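Local coordinates for protein 4-oxalocrotonate tautomerase (Thermus thermophilus, PDB 3ABF) that belongs to the tautomerase family, small beta-alpha-beta proteins of the MIF clan, and assembles as a hexamer of short chains, at residues Met1-Pro13 against Glu38-Trp51. Residues are numbered along the deposited sequence; the frame is centred on the assembly and turned at random.
With SO4 (sulfate ion), chain G; SO4 (sulfate ion), chain I.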
# COMPACT_ATOMS: atom_id res chain seq x y z
N MET A 1 3.53 -0.88 17.89
CA MET A 1 3.95 -0.02 16.75
C MET A 1 2.77 0.41 15.91
O MET A 1 1.86 -0.39 15.66
CB MET A 1 4.94 -0.76 15.85
CG MET A 1 5.30 0.02 14.58
SD MET A 1 6.36 -0.90 13.43
CE MET A 1 5.15 -1.94 12.59
N VAL A 2 2.77 1.67 15.49
CA VAL A 2 1.72 2.21 14.64
C VAL A 2 2.44 2.89 13.48
O VAL A 2 3.44 3.59 13.70
CB VAL A 2 0.84 3.25 15.37
CG1 VAL A 2 -0.12 3.92 14.40
CG2 VAL A 2 0.04 2.57 16.49
N VAL A 3 1.96 2.68 12.26
CA VAL A 3 2.58 3.32 11.11
C VAL A 3 1.59 4.26 10.46
O VAL A 3 0.46 3.88 10.14
CB VAL A 3 3.05 2.29 10.04
CG1 VAL A 3 3.73 3.02 8.87
CG2 VAL A 3 4.00 1.29 10.65
N LEU A 4 2.01 5.51 10.28
CA LEU A 4 1.18 6.51 9.65
C LEU A 4 1.81 6.82 8.30
O LEU A 4 2.93 7.32 8.25
CB LEU A 4 1.16 7.79 10.50
CG LEU A 4 0.81 7.61 11.98
CD1 LEU A 4 0.91 8.96 12.69
CD2 LEU A 4 -0.58 7.04 12.12
N LYS A 5 1.10 6.51 7.22
CA LYS A 5 1.61 6.80 5.89
C LYS A 5 0.84 7.98 5.37
O LYS A 5 -0.39 7.97 5.35
CB LYS A 5 1.43 5.60 4.93
CG LYS A 5 2.14 5.85 3.62
CD LYS A 5 2.21 4.64 2.69
CE LYS A 5 0.91 4.44 1.96
NZ LYS A 5 1.09 3.48 0.83
N VAL A 6 1.56 9.03 4.99
CA VAL A 6 0.92 10.24 4.48
C VAL A 6 1.15 10.33 2.98
O VAL A 6 2.30 10.39 2.54
CB VAL A 6 1.51 11.51 5.12
CG1 VAL A 6 0.73 12.75 4.66
CG2 VAL A 6 1.50 11.38 6.65
N THR A 7 0.08 10.34 2.21
CA THR A 7 0.23 10.47 0.77
C THR A 7 -0.07 11.92 0.43
O THR A 7 -1.14 12.43 0.75
CB THR A 7 -0.72 9.53 0.02
OG1 THR A 7 -0.42 8.17 0.40
CG2 THR A 7 -0.54 9.66 -1.48
N LEU A 8 0.91 12.60 -0.17
CA LEU A 8 0.75 14.01 -0.54
C LEU A 8 1.67 14.34 -1.71
O LEU A 8 2.59 13.59 -2.01
CB LEU A 8 1.11 14.91 0.65
CG LEU A 8 2.58 14.98 1.08
CD1 LEU A 8 2.71 15.99 2.21
CD2 LEU A 8 3.09 13.62 1.53
N LEU A 9 1.41 15.47 -2.36
CA LEU A 9 2.23 15.88 -3.49
C LEU A 9 3.61 16.27 -3.01
O LEU A 9 3.75 16.87 -1.94
CB LEU A 9 1.59 17.06 -4.23
CG LEU A 9 0.34 16.76 -5.06
CD1 LEU A 9 -0.26 18.07 -5.56
CD2 LEU A 9 0.69 15.85 -6.24
N GLU A 10 4.62 15.93 -3.81
CA GLU A 10 6.00 16.24 -3.49
C GLU A 10 6.22 17.75 -3.51
O GLU A 10 5.51 18.47 -4.21
CB GLU A 10 6.92 15.56 -4.52
CG GLU A 10 8.40 15.60 -4.16
CD GLU A 10 9.23 14.61 -4.97
OE1 GLU A 10 10.46 14.56 -4.75
OE2 GLU A 10 8.68 13.89 -5.83
N GLY A 11 7.18 18.24 -2.74
CA GLY A 11 7.45 19.66 -2.77
C GLY A 11 7.40 20.44 -1.47
O GLY A 11 7.96 21.54 -1.39
N ARG A 12 6.76 19.90 -0.44
CA ARG A 12 6.68 20.63 0.82
C ARG A 12 8.08 20.90 1.35
O ARG A 12 8.98 20.06 1.23
CB ARG A 12 5.88 19.82 1.85
CG ARG A 12 4.45 19.53 1.43
CD ARG A 12 3.58 20.76 1.46
NE ARG A 12 2.20 20.45 1.12
CZ ARG A 12 1.15 21.20 1.46
NH1 ARG A 12 -0.07 20.85 1.10
NH2 ARG A 12 1.34 22.31 2.16
N PRO A 13 8.30 22.09 1.94
CA PRO A 13 9.62 22.43 2.48
C PRO A 13 9.98 21.59 3.69
O PRO A 13 9.11 21.11 4.41
CB PRO A 13 9.47 23.91 2.81
CG PRO A 13 8.03 24.01 3.23
CD PRO A 13 7.34 23.19 2.16
N GLU A 38 7.74 3.94 18.84
CA GLU A 38 6.88 2.99 18.14
C GLU A 38 5.91 3.62 17.15
O GLU A 38 5.10 2.93 16.54
CB GLU A 38 6.12 2.13 19.16
CG GLU A 38 7.00 1.12 19.88
CD GLU A 38 7.47 -0.01 18.97
OE1 GLU A 38 8.50 -0.64 19.28
OE2 GLU A 38 6.80 -0.27 17.95
N VAL A 39 5.98 4.94 17.00
CA VAL A 39 5.13 5.63 16.04
C VAL A 39 6.04 5.97 14.86
O VAL A 39 6.99 6.74 15.00
CB VAL A 39 4.54 6.91 16.65
CG1 VAL A 39 3.76 7.68 15.59
CG2 VAL A 39 3.63 6.56 17.82
N ARG A 40 5.76 5.35 13.71
CA ARG A 40 6.56 5.58 12.52
C ARG A 40 5.74 6.37 11.52
O ARG A 40 4.55 6.11 11.34
CB ARG A 40 6.97 4.25 11.87
CG ARG A 40 7.58 3.22 12.82
CD ARG A 40 8.90 3.68 13.39
NE ARG A 40 9.95 3.74 12.37
CZ ARG A 40 11.16 3.20 12.51
NH1 ARG A 40 11.48 2.55 13.62
NH2 ARG A 40 12.05 3.32 11.54
N VAL A 41 6.36 7.34 10.87
CA VAL A 41 5.66 8.12 9.87
C VAL A 41 6.42 8.00 8.56
O VAL A 41 7.65 8.12 8.52
CB VAL A 41 5.55 9.60 10.26
CG1 VAL A 41 4.79 10.35 9.16
CG2 VAL A 41 4.79 9.73 11.58
N ILE A 42 5.68 7.74 7.49
CA ILE A 42 6.28 7.63 6.18
C ILE A 42 5.59 8.65 5.30
O ILE A 42 4.35 8.72 5.26
CB ILE A 42 6.08 6.22 5.57
CG1 ILE A 42 6.83 5.18 6.40
CG2 ILE A 42 6.57 6.22 4.11
CD1 ILE A 42 6.58 3.73 5.94
N LEU A 43 6.39 9.45 4.60
CA LEU A 43 5.83 10.43 3.71
C LEU A 43 5.96 9.86 2.31
O LEU A 43 7.07 9.70 1.78
CB LEU A 43 6.59 11.77 3.82
CG LEU A 43 6.59 12.40 5.22
CD1 LEU A 43 7.25 13.77 5.18
CD2 LEU A 43 5.16 12.55 5.72
N TYR A 44 4.82 9.50 1.74
CA TYR A 44 4.77 8.96 0.39
C TYR A 44 4.44 10.16 -0.49
O TYR A 44 3.29 10.51 -0.65
CB TYR A 44 3.65 7.93 0.28
CG TYR A 44 3.40 7.42 -1.12
CD1 TYR A 44 2.14 6.97 -1.50
CD2 TYR A 44 4.41 7.44 -2.08
CE1 TYR A 44 1.88 6.54 -2.79
CE2 TYR A 44 4.16 7.02 -3.40
CZ TYR A 44 2.89 6.57 -3.74
OH TYR A 44 2.61 6.16 -5.03
N GLU A 45 5.48 10.78 -1.05
CA GLU A 45 5.31 11.96 -1.88
C GLU A 45 5.13 11.55 -3.33
O GLU A 45 5.98 10.86 -3.92
CB GLU A 45 6.52 12.88 -1.73
CG GLU A 45 6.70 13.44 -0.32
CD GLU A 45 7.95 14.29 -0.18
OE1 GLU A 45 9.05 13.73 0.07
OE2 GLU A 45 7.84 15.52 -0.35
N VAL A 46 4.02 11.98 -3.92
CA VAL A 46 3.74 11.62 -5.29
C VAL A 46 3.92 12.81 -6.21
O VAL A 46 3.68 13.96 -5.83
CB VAL A 46 2.32 11.04 -5.44
CG1 VAL A 46 2.13 9.92 -4.42
CG2 VAL A 46 1.29 12.11 -5.24
N ARG A 47 4.38 12.54 -7.43
CA ARG A 47 4.60 13.60 -8.38
C ARG A 47 3.30 13.98 -9.04
O ARG A 47 2.34 13.22 -9.04
CB ARG A 47 5.66 13.16 -9.40
CG ARG A 47 7.00 12.83 -8.71
CD ARG A 47 8.16 12.98 -9.66
NE ARG A 47 8.18 11.92 -10.66
CZ ARG A 47 8.63 10.69 -10.43
NH1 ARG A 47 8.61 9.78 -11.41
NH2 ARG A 47 9.11 10.36 -9.23
N ARG A 48 3.25 15.18 -9.61
CA ARG A 48 2.02 15.65 -10.24
C ARG A 48 1.55 14.81 -11.42
O ARG A 48 0.36 14.79 -11.71
CB ARG A 48 2.17 17.11 -10.64
CG ARG A 48 2.11 18.06 -9.44
CD ARG A 48 2.26 19.50 -9.89
NE ARG A 48 1.88 20.45 -8.84
CZ ARG A 48 2.43 20.48 -7.63
NH1 ARG A 48 2.02 21.38 -6.74
NH2 ARG A 48 3.37 19.62 -7.31
N ASP A 49 2.46 14.13 -12.11
CA ASP A 49 2.03 13.30 -13.23
C ASP A 49 1.72 11.86 -12.77
O ASP A 49 1.64 10.95 -13.59
CB ASP A 49 3.08 13.30 -14.36
CG ASP A 49 4.40 12.66 -13.95
OD1 ASP A 49 4.75 12.70 -12.75
OD2 ASP A 49 5.09 12.12 -14.85
N GLN A 50 1.53 11.67 -11.46
CA GLN A 50 1.19 10.36 -10.90
C GLN A 50 -0.08 10.39 -10.05
O GLN A 50 -0.44 9.39 -9.43
CB GLN A 50 2.31 9.86 -9.99
CG GLN A 50 3.67 9.78 -10.64
CD GLN A 50 4.72 9.30 -9.67
OE1 GLN A 50 4.79 9.76 -8.53
NE2 GLN A 50 5.57 8.37 -10.13
N TRP A 51 -0.75 11.53 -10.02
CA TRP A 51 -1.95 11.66 -9.20
C TRP A 51 -3.05 12.33 -9.99
O TRP A 51 -2.83 13.37 -10.62
CB TRP A 51 -1.66 12.48 -7.94
CG TRP A 51 -2.45 11.99 -6.72
CD1 TRP A 51 -3.36 10.95 -6.69
CD2 TRP A 51 -2.39 12.49 -5.37
NE1 TRP A 51 -3.86 10.79 -5.42
CE2 TRP A 51 -3.29 11.72 -4.59
CE3 TRP A 51 -1.68 13.52 -4.76
CZ2 TRP A 51 -3.48 11.94 -3.23
CZ3 TRP A 51 -1.87 13.75 -3.39
CH2 TRP A 51 -2.76 12.96 -2.65
S SO4 G . -2.13 2.56 -0.37
O1 SO4 G . -0.83 2.53 -1.07
O2 SO4 G . -2.79 1.25 -0.45
O3 SO4 G . -1.90 2.91 1.04
O4 SO4 G . -2.99 3.58 -0.99
S SO4 I . 1.96 0.20 2.58
O1 SO4 I . 3.07 -0.72 2.87
O2 SO4 I . 0.96 -0.49 1.76
O3 SO4 I . 1.33 0.64 3.83
O4 SO4 I . 2.50 1.37 1.86
O HOH W 1 5.69 17.09 -0.11
O HOH W 2 9.61 17.37 -0.93
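Leu9 wedges against Trp51, its CD2 at the indole edge 3.6 Å from Trp51 CE3, while its CD1 sits over the middle of one face of the Arg48 guanidinium. Thr7 chi1 of -60° sets OG1 beside its backbone N, at the edge of the Tyr44 ring and 3.4 Å from Tyr44 CD1, and leaves CG2 anti to that N, over a face of the indole. On the other face of the sheet, Val6 and Leu43 lie side by side, Val6 CB 3.8 Å from Leu43 CD2.

Nine backbone hydrogen bonds join the parallel strands, the first from Val2 N to Glu38 O (2.8 Å), the last from Glu10 N to Val46 O (3.0 Å). Beyond it, water 1 donates to Leu9 O and Glu45 OE2 and accepts from Arg12 N, tying the turn to the second strand; Glu45 OE1 bonds Gln50 of the third subunit and Lys17. Lys5 NZ binds two sulfates, 2.7 Å from O4 of the chain I ion, which lysines of other subunits share.

Helix 14-31, the crossover of this beta-alpha-beta unit, packs on Val6, Val41 and Leu43; strand 2-9 continues antiparallel into the second subunit, and Arg40 and Val41 pair with the third.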